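Local atomic coordinates of bromodomain factor 2 protein (PDB entry 6NIM), a protein that probably recognises acetylated lysines, such as those of histones, through its bromodomain in the parasite Trypanosoma cruzi. Residues E92-Q95 against Q96-F100; M79-N82 against A83-N87. All blocks are in the same frame, centred on the assembly; numbering follows the deposited sequence.

Contact 1 (E92-Q95 against Q96-F100); sequences EWHQ and QALSF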
loop_
_atom_site.group_PDB
_atom_site.type_symbol
_atom_site.label_atom_id
_atom_site.label_comp_id
_atom_site.label_asym_id
_atom_site.label_seq_id
_atom_site.Cartn_x
_atom_site.Cartn_y
_atom_site.Cartn_z
ATOM N N GLU A 92 -16.077 -15.602 -3.304
ATOM C CA GLU A 92 -15.621 -16.093 -1.979
ATOM C C GLU A 92 -14.166 -15.647 -1.751
ATOM O O GLU A 92 -13.823 -15.349 -0.592
ATOM C CB GLU A 92 -15.879 -17.596 -1.855
ATOM C CG GLU A 92 -17.307 -17.921 -1.411
ATOM C CD GLU A 92 -17.780 -17.234 -0.126
ATOM O OE1 GLU A 92 -17.356 -17.656 0.972
ATOM O OE2 GLU A 92 -18.522 -16.239 -0.213
ATOM N N TRP A 93 -13.364 -15.544 -2.815
ATOM C CA TRP A 93 -11.939 -15.095 -2.754
ATOM C C TRP A 93 -11.894 -13.614 -2.357
ATOM O O TRP A 93 -11.171 -13.238 -1.397
ATOM C CB TRP A 93 -11.274 -15.389 -4.094
ATOM C CG TRP A 93 -11.246 -16.860 -4.355
ATOM C CD1 TRP A 93 -10.340 -17.781 -3.909
ATOM C CD2 TRP A 93 -12.254 -17.602 -5.058
ATOM N NE1 TRP A 93 -10.718 -19.038 -4.298
ATOM C CE2 TRP A 93 -11.888 -18.958 -5.001
ATOM C CE3 TRP A 93 -13.443 -17.239 -5.700
ATOM C CZ2 TRP A 93 -12.674 -19.960 -5.568
ATOM C CZ3 TRP A 93 -14.206 -18.231 -6.284
ATOM C CH2 TRP A 93 -13.823 -19.568 -6.215
ATOM N N HIS A 94 -12.716 -12.783 -2.992
ATOM C CA HIS A 94 -12.799 -11.354 -2.621
ATOM C C HIS A 94 -13.255 -11.213 -1.167
ATOM O O HIS A 94 -12.725 -10.341 -0.436
ATOM C CB HIS A 94 -13.711 -10.611 -3.584
ATOM C CG HIS A 94 -13.768 -9.133 -3.336
ATOM N ND1 HIS A 94 -13.030 -8.244 -4.086
ATOM C CD2 HIS A 94 -14.512 -8.387 -2.490
ATOM C CE1 HIS A 94 -13.279 -7.021 -3.707
ATOM N NE2 HIS A 94 -14.203 -7.069 -2.715
ATOM N N GLN A 95 -14.214 -12.042 -0.751
ATOM C CA GLN A 95 -14.793 -11.950 0.599
ATOM C C GLN A 95 -13.754 -12.382 1.641
ATOM O O GLN A 95 -13.660 -11.709 2.643
ATOM C CB GLN A 95 -16.055 -12.794 0.749
ATOM C CG GLN A 95 -16.802 -12.429 2.019
ATOM C CD GLN A 95 -18.111 -13.151 2.128
ATOM O OE1 GLN A 95 -18.190 -14.180 2.796
ATOM N NE2 GLN A 95 -19.097 -12.664 1.375
ATOM N N GLN A 96 -12.995 -13.465 1.402
ATOM C CA GLN A 96 -11.933 -13.859 2.362
ATOM C C GLN A 96 -10.898 -12.730 2.471
ATOM O O GLN A 96 -10.423 -12.456 3.573
ATOM C CB GLN A 96 -11.260 -15.183 2.015
ATOM C CG GLN A 96 -10.416 -15.670 3.192
ATOM C CD GLN A 96 -9.619 -16.904 2.859
ATOM O OE1 GLN A 96 -10.157 -18.003 2.775
ATOM N NE2 GLN A 96 -8.324 -16.718 2.698
ATOM N N ALA A 97 -10.598 -12.076 1.362
ATOM C CA ALA A 97 -9.621 -10.970 1.355
ATOM C C ALA A 97 -10.184 -9.788 2.148
ATOM O O ALA A 97 -9.395 -9.148 2.848
ATOM C CB ALA A 97 -9.283 -10.629 -0.053
ATOM N N LEU A 98 -11.490 -9.528 2.089
ATOM C CA LEU A 98 -12.128 -8.468 2.929
ATOM C C LEU A 98 -11.920 -8.796 4.396
ATOM O O LEU A 98 -11.569 -7.908 5.177
ATOM C CB LEU A 98 -13.630 -8.378 2.648
ATOM C CG LEU A 98 -14.101 -7.585 1.433
ATOM C CD1 LEU A 98 -15.622 -7.652 1.378
ATOM C CD2 LEU A 98 -13.641 -6.123 1.481
ATOM N N SER A 99 -12.152 -10.065 4.751
ATOM C CA SER A 99 -12.008 -10.562 6.131
ATOM C C SER A 99 -10.546 -10.350 6.548
ATOM O O SER A 99 -10.273 -9.809 7.645
ATOM C CB SER A 99 -12.441 -12.001 6.208
ATOM O OG SER A 99 -12.043 -12.528 7.440
ATOM N N PHE A 100 -9.616 -10.774 5.700
ATOM C CA PHE A 100 -8.170 -10.656 6.008
ATOM C C PHE A 100 -7.796 -9.177 6.200
ATOM O O PHE A 100 -7.050 -8.863 7.165
ATOM C CB PHE A 100 -7.300 -11.331 4.943
ATOM C CG PHE A 100 -6.920 -12.753 5.283
ATOM C CD1 PHE A 100 -7.890 -13.688 5.603
ATOM C CD2 PHE A 100 -5.586 -13.152 5.315
ATOM C CE1 PHE A 100 -7.549 -14.992 5.953
ATOM C CE2 PHE A 100 -5.252 -14.453 5.661
ATOM C CZ PHE A 100 -6.236 -15.381 5.956
#
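H94 and L98, one helical turn apart, form the close side of this contact. The first torsion of H94 places CG anti to its backbone N (chi1 -176°), so the imidazole stands out from the helix, and L98 leans back toward it until its CG comes within 4.0 Å of H94 CD2; ring and leucine meet at a slant. L98 turns CG the other way, beside its own backbone N, where it also rests 3.6 Å from the carbonyl O of H94. That same oxygen accepts the bond from L98 N at 2.9 Å. A97 completes the tight part: its CB sits 3.5 Å from both W93 O and H94 O. Both ring nitrogens of H94 are bonded beyond the two segments, NE2 to D118 of the second subunit. The ring is thereby fixed in rotation and may well be doubly protonated.

On the other side the helix is loosely dressed. Q95 extends, E92 is bent, and both, like the W93 ring, are exposed; what ties this side together is backbone, as in S99 N to Q95 O at 3.1 Å. The extended Q96 side chain runs off to D27 and the backbone N of L29, joining this first part of helix 92-110 to the loop after helix 13-26. H94, A97 and L98 lean on helix 69-86, through A83 and L84, while F100 faces helix 13-26.

Contact 2 (M79-N82 against A83-N87); sequences MIAN and ALEYN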
loop_
_atom_site.group_PDB
_atom_site.type_symbol
_atom_site.label_atom_id
_atom_site.label_comp_id
_atom_site.label_asym_id
_atom_site.label_seq_id
_atom_site.Cartn_x
_atom_site.Cartn_y
_atom_site.Cartn_z
ATOM N N MET A 79 -0.342 -8.181 -0.263
ATOM C CA MET A 79 -0.922 -9.500 -0.611
ATOM C C MET A 79 -2.448 -9.414 -0.566
ATOM O O MET A 79 -3.126 -9.906 -1.488
ATOM C CB MET A 79 -0.434 -10.557 0.380
ATOM C CG MET A 79 -0.970 -11.938 0.093
ATOM S SD MET A 79 -0.486 -13.032 1.450
ATOM C CE MET A 79 -1.590 -12.512 2.754
ATOM N N ILE A 80 -2.985 -8.842 0.498
ATOM C CA ILE A 80 -4.467 -8.740 0.676
ATOM C C ILE A 80 -5.012 -7.784 -0.391
ATOM O O ILE A 80 -6.039 -8.106 -0.996
ATOM C CB ILE A 80 -4.790 -8.296 2.115
ATOM C CG1 ILE A 80 -4.341 -9.369 3.128
ATOM C CG2 ILE A 80 -6.264 -7.959 2.257
ATOM C CD1 ILE A 80 -4.367 -8.947 4.552
ATOM N N ALA A 81 -4.387 -6.611 -0.584
ATOM C CA ALA A 81 -4.842 -5.615 -1.590
ATOM C C ALA A 81 -4.885 -6.273 -2.972
ATOM O O ALA A 81 -5.847 -6.053 -3.724
ATOM C CB ALA A 81 -3.927 -4.386 -1.559
ATOM N N ASN A 82 -3.889 -7.100 -3.296
ATOM C CA ASN A 82 -3.812 -7.780 -4.612
ATOM C C ASN A 82 -5.104 -8.576 -4.826
ATOM O O ASN A 82 -5.676 -8.547 -5.940
ATOM C CB ASN A 82 -2.551 -8.641 -4.712
ATOM C CG ASN A 82 -1.263 -7.840 -4.800
ATOM O OD1 ASN A 82 -1.269 -6.633 -5.045
ATOM N ND2 ASN A 82 -0.134 -8.519 -4.627
ATOM N N ALA A 83 -5.521 -9.307 -3.797
ATOM C CA ALA A 83 -6.673 -10.228 -3.859
ATOM C C ALA A 83 -7.959 -9.394 -3.968
ATOM O O ALA A 83 -8.866 -9.826 -4.697
ATOM C CB ALA A 83 -6.681 -11.148 -2.675
ATOM N N LEU A 84 -8.035 -8.272 -3.258
ATOM C CA LEU A 84 -9.221 -7.368 -3.322
ATOM C C LEU A 84 -9.313 -6.731 -4.717
ATOM O O LEU A 84 -10.451 -6.637 -5.245
ATOM C CB LEU A 84 -9.144 -6.329 -2.205
ATOM C CG LEU A 84 -9.480 -6.908 -0.838
ATOM C CD1 LEU A 84 -9.100 -5.953 0.262
ATOM C CD2 LEU A 84 -10.960 -7.332 -0.766
ATOM N N GLU A 85 -8.180 -6.385 -5.335
ATOM C CA GLU A 85 -8.183 -5.809 -6.711
ATOM C C GLU A 85 -8.536 -6.886 -7.744
ATOM O O GLU A 85 -9.311 -6.603 -8.679
ATOM C CB GLU A 85 -6.823 -5.222 -7.109
ATOM C CG GLU A 85 -6.357 -4.051 -6.284
ATOM C CD GLU A 85 -4.870 -3.722 -6.472
ATOM O OE1 GLU A 85 -4.404 -3.747 -7.640
ATOM O OE2 GLU A 85 -4.162 -3.464 -5.456
ATOM N N TYR A 86 -7.909 -8.053 -7.659
ATOM C CA TYR A 86 -7.974 -9.075 -8.726
ATOM C C TYR A 86 -9.304 -9.823 -8.696
ATOM O O TYR A 86 -9.839 -10.085 -9.792
ATOM C CB TYR A 86 -6.807 -10.071 -8.646
ATOM C CG TYR A 86 -6.880 -11.069 -9.761
ATOM C CD1 TYR A 86 -6.489 -10.711 -11.042
ATOM C CD2 TYR A 86 -7.446 -12.325 -9.565
ATOM C CE1 TYR A 86 -6.588 -11.611 -12.093
ATOM C CE2 TYR A 86 -7.530 -13.242 -10.604
ATOM C CZ TYR A 86 -7.113 -12.869 -11.877
ATOM O OH TYR A 86 -7.227 -13.749 -12.920
ATOM N N ASN A 87 -9.814 -10.161 -7.512
ATOM C CA ASN A 87 -11.051 -10.976 -7.373
ATOM C C ASN A 87 -12.246 -10.026 -7.361
ATOM O O ASN A 87 -12.195 -9.003 -6.671
ATOM C CB ASN A 87 -10.966 -11.874 -6.141
ATOM C CG ASN A 87 -9.843 -12.883 -6.258
ATOM O OD1 ASN A 87 -9.941 -13.843 -7.026
ATOM N ND2 ASN A 87 -8.775 -12.662 -5.504
#
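I80 and L84 run alongside each other off the same face of the helix, with I80 CG2 4.0 Å from L84 CD1. The branch that touches is the one anti to the backbone N of I80; its CG1 arm takes another direction, and the isoleucine also packs on F100. L84 bends its CG beside its own backbone N, bringing it to 3.6 Å from I80 O, so the leucine lies over the carbonyl that its own N-H bonds.

E85 folds back along the preceding turn. With CG anti to its carbonyl carbon (chi1 -64°) and the chain extended beyond, CG passes 3.3 Å from A81 O and carboxylate OE2 ends 4.0 Å from A81 CB. The bond from E85 N to A81 O, 2.9 Å, runs nearly straight off that carbonyl.

N82 turns away from this strip. Its buried amide is held at both ends, OD1 by Q78 and ND2 by the carbonyl of Y50, leaving little freedom to rotate. Y86 meets N82 near the backbone, CB being 3.3 Å from N82 O, and sends its hydroxyl to D43.

At the helix end N87 curls its side chain back, so that A83 O is gripped twice: by N87 N at 3.0 Å and by ND2 at 2.9 Å, the latter on a lone pair in the carbonyl plane. N87, following Y86 at the end of this helix, probably corresponds to the asparagine that anchors acetyl-lysine in many bromodomains. I80, A83 and L84 pack on helix 92-110, and N82 and Y86 face helix 44-47.

In the fold
Contact 2 closes helix 69-86 and contact 1 opens helix 92-110, the next helix of the bromodomain bundle; their centres lie about 9 Å apart. The short loop between them is pinned by H94 ND1, 2.8 Å from N87 O in a probable hydrogen bond. At this loop end W93 CB also lies 3.6 Å from N87 OD1; further along, I80 CG2 comes 3.4 Å from A97 O. In bromodomains the loop joining these two helices borders the acetyl-lysine pocket, so the H94 link probably helps to set its position here. Both contacts also touch the second subunit of the assembly; a sulfate, probably from the crystallisation liquor, lies about 4 Å from the H94 side chain.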